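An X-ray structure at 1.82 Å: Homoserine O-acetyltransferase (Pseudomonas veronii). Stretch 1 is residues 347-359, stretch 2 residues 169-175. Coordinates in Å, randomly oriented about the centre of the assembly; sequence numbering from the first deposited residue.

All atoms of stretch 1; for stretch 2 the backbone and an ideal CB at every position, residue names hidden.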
# COMPACT_ATOMS: atom_id res chain seq x y z
N GLN A 347 -1.55 9.40 23.82
CA GLN A 347 -0.18 8.89 23.95
C GLN A 347 0.84 9.94 23.57
O GLN A 347 1.88 10.13 24.23
CB GLN A 347 0.04 7.67 23.07
CG GLN A 347 -0.90 6.52 23.26
CD GLN A 347 -0.71 5.52 22.12
OE1 GLN A 347 0.44 5.20 21.74
NE2 GLN A 347 -1.82 5.07 21.53
N LEU A 348 0.56 10.63 22.47
CA LEU A 348 1.51 11.62 21.98
C LEU A 348 1.71 12.74 22.99
O LEU A 348 2.85 13.20 23.20
CB LEU A 348 1.02 12.22 20.66
CG LEU A 348 1.95 13.29 20.06
CD1 LEU A 348 3.33 12.70 19.79
CD2 LEU A 348 1.35 13.82 18.76
N ASP A 349 0.62 13.20 23.61
CA ASP A 349 0.72 14.29 24.59
C ASP A 349 1.61 13.87 25.75
O ASP A 349 2.40 14.69 26.28
CB ASP A 349 -0.66 14.73 25.11
CG ASP A 349 -1.33 15.79 24.22
OD1 ASP A 349 -0.61 16.46 23.44
OD2 ASP A 349 -2.57 15.95 24.30
N ALA A 350 1.45 12.61 26.15
CA ALA A 350 2.21 12.08 27.29
C ALA A 350 3.71 12.02 26.95
O ALA A 350 4.55 12.44 27.76
CB ALA A 350 1.68 10.70 27.70
N HIS A 351 4.04 11.53 25.76
CA HIS A 351 5.45 11.47 25.34
C HIS A 351 6.02 12.90 25.20
O HIS A 351 7.13 13.19 25.67
CB HIS A 351 5.62 10.74 24.00
CG HIS A 351 5.35 9.27 24.07
ND1 HIS A 351 5.95 8.43 24.99
CD2 HIS A 351 4.54 8.47 23.32
CE1 HIS A 351 5.53 7.19 24.80
NE2 HIS A 351 4.67 7.19 23.79
N LEU A 352 5.28 13.78 24.55
CA LEU A 352 5.78 15.14 24.36
C LEU A 352 5.96 15.89 25.69
O LEU A 352 6.90 16.68 25.83
CB LEU A 352 4.84 15.94 23.47
CG LEU A 352 4.82 15.59 21.98
CD1 LEU A 352 3.85 16.53 21.26
CD2 LEU A 352 6.21 15.61 21.34
N ALA A 353 5.06 15.67 26.65
CA ALA A 353 5.20 16.33 27.94
C ALA A 353 6.46 15.82 28.64
O ALA A 353 7.19 16.57 29.30
CB ALA A 353 3.94 16.11 28.80
N GLU A 354 6.75 14.54 28.46
CA GLU A 354 7.92 13.94 29.09
C GLU A 354 9.17 14.51 28.44
O GLU A 354 10.13 14.85 29.11
CB GLU A 354 7.89 12.42 28.98
CG GLU A 354 9.11 11.76 29.59
CD GLU A 354 9.01 10.25 29.65
OE1 GLU A 354 7.91 9.70 29.41
OE2 GLU A 354 10.04 9.61 29.94
N LEU A 355 9.13 14.65 27.12
CA LEU A 355 10.26 15.22 26.38
C LEU A 355 10.54 16.64 26.81
O LEU A 355 11.70 17.02 27.03
CB LEU A 355 9.97 15.19 24.86
CG LEU A 355 11.07 15.74 23.95
CD1 LEU A 355 12.40 15.06 24.25
CD2 LEU A 355 10.65 15.44 22.48
N LEU A 356 9.49 17.44 26.95
CA LEU A 356 9.64 18.85 27.33
C LEU A 356 10.10 19.01 28.78
O LEU A 356 10.46 20.12 29.19
CB LEU A 356 8.32 19.60 27.14
CG LEU A 356 8.04 19.87 25.63
CD1 LEU A 356 6.55 20.15 25.38
CD2 LEU A 356 8.87 21.09 25.20
N SER A 357 10.10 17.93 29.55
CA SER A 357 10.54 18.05 30.94
C SER A 357 12.00 17.61 31.12
O SER A 357 12.53 17.63 32.24
CB SER A 357 9.62 17.24 31.86
OG SER A 357 9.92 15.86 31.73
N SER A 358 12.67 17.24 30.03
CA SER A 358 14.08 16.88 30.12
C SER A 358 14.87 18.13 30.56
O SER A 358 14.63 19.23 30.07
CB SER A 358 14.60 16.31 28.79
OG SER A 358 14.71 17.35 27.82
N PRO A 359 15.81 17.96 31.50
CA PRO A 359 16.52 19.09 32.12
C PRO A 359 17.29 19.91 31.10
O PRO A 359 17.89 19.34 30.17
CB PRO A 359 17.48 18.42 33.11
CG PRO A 359 17.66 17.01 32.57
CD PRO A 359 16.32 16.65 31.96
N UNK A 169 17.01 22.07 20.87
CA UNK A 169 17.25 21.44 22.18
C UNK A 169 16.57 20.07 22.29
O UNK A 169 17.08 19.19 23.01
CB UNK A 169 16.75 22.35 23.30
N UNK A 170 15.44 19.92 21.61
CA UNK A 170 14.64 18.68 21.65
C UNK A 170 14.01 18.51 20.30
O UNK A 170 13.65 19.51 19.70
CB UNK A 170 13.58 18.71 22.75
N UNK A 171 13.85 17.27 19.84
CA UNK A 171 13.25 16.99 18.55
C UNK A 171 12.28 15.83 18.71
O UNK A 171 12.58 14.84 19.38
CB UNK A 171 14.32 16.68 17.50
N UNK A 172 11.11 15.97 18.11
CA UNK A 172 10.15 14.89 18.08
C UNK A 172 9.75 14.65 16.63
O UNK A 172 9.07 15.49 15.98
CB UNK A 172 8.93 15.21 18.95
N UNK A 173 10.16 13.50 16.12
CA UNK A 173 9.91 13.13 14.72
C UNK A 173 8.81 12.10 14.66
O UNK A 173 9.04 10.92 14.97
CB UNK A 173 11.18 12.59 14.05
N UNK A 174 7.61 12.56 14.33
CA UNK A 174 6.44 11.68 14.29
C UNK A 174 6.18 11.17 12.88
O UNK A 174 6.05 11.97 11.94
CB UNK A 174 5.20 12.41 14.82
N UNK A 175 6.12 9.84 12.73
CA UNK A 175 5.73 9.22 11.48
C UNK A 175 6.50 9.78 10.27
O UNK A 175 5.92 10.16 9.25
CB UNK A 175 4.23 9.40 11.27

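Stretch 2 is a short strand, positions 170 to 174, lying against the helix of stretch 1 and running nearly antiparallel to it, with 162° between their directions. The axes approach to 9.6 Å, and along a strand alternate CA-to-CB bonds point toward the helix, so positions 170, 172 and 174 must carry most of the contact.

Position 169 precedes the strand, with phi/psi of -80/-31. Its CB points sideways and has no atom of stretch 1 within 5.5 Å, so stretch 1 hardly restricts the choice. The residue is Lys 169, whose long chain leads away from the helix.

Position 170 has extended backbone angles (-147/146) and directs its CB toward stretch 1. The ideal CB lies 4.1 Å from CG of Leu 355 and 5.4 Å from OG of Ser 358. Beyond the leucine the helix is running out, and the carbonyl oxygens of Leu 355, Leu 356 and Ser 358, with the serine hydroxyl, make a region rich in acceptors. A short apolar residue could cover the leucine, but a long side chain ending in a donor would exploit both features; lysine, arginine or glutamine could be considered, and several acceptors favour a group with several N-H bonds. The deposited residue is Arg 170. Its chain is extended beyond an m chi1, with chi2 and chi3 both t, and its CD lies 4.1 Å from CG of Leu 355. NE then donates to OG of Ser 358 at 3.0 Å, and NH2 donates to the backbone O of Ser 358 at 2.8 Å, with an N-H...O angle of 162°. Two nitrogens of one guanidinium thus grip one residue of the loop that follows the helix.

At position 171 the CB points away, and nothing of stretch 1 is within 5.5 Å of it; the helix leaves the choice open. It is Ala 171, which meets stretch 1 through its backbone: its O lies 3.7 Å from CD2 of Leu 355.

Position 172 faces the helix squarely. The ideal CB is already 3.6 Å from CD2 of Leu 352 and 3.9 Å from CD2 of Leu 355, so the two methyls leave little space beyond it. Alanine suits best; glycine would also fit but give up the contact, and serine would set a hydroxyl among methyls. Ala 172 is found, and its single methyl packs against both leucines.

Position 173 has its CB out of reach of stretch 1, which gives no basis for a choice; it is Ala 173.

Position 174 again points toward the helix, but here the gap is wider: the ideal CB is 5.3 Å from CD1 of Leu 348. An apolar residue longer than alanine would fill it, with valine, leucine, isoleucine or methionine all plausible. Ile 174 brings its CD1 to 3.8 Å from CD1 of Leu 348.

Position 175 leaves the strand with positive phi and psi (50/53), angles favoured by glycine and asparagine but open to other residues. Ala 175 adopts them, out of reach of stretch 1.

Stretch 2, residues 169-175: KRAAAIA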
# COMPACT_ATOMS: atom_id res chain seq x y z
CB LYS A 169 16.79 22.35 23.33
CG LYS A 169 17.46 23.74 23.34
CD LYS A 169 18.99 23.58 23.27
CE LYS A 169 19.70 24.92 23.36
NZ LYS A 169 21.19 24.82 23.27
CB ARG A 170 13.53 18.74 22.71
CG ARG A 170 14.04 18.99 24.13
CD ARG A 170 12.86 19.20 25.07
NE ARG A 170 13.32 19.56 26.41
CZ ARG A 170 13.65 20.79 26.78
NH1 ARG A 170 13.59 21.80 25.92
NH2 ARG A 170 14.08 21.01 28.03
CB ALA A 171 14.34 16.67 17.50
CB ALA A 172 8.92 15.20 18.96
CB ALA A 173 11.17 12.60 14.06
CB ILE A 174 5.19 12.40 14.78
CG1 ILE A 174 5.43 13.07 16.16
CG2 ILE A 174 4.02 11.43 14.84
CD1 ILE A 174 4.41 14.16 16.46
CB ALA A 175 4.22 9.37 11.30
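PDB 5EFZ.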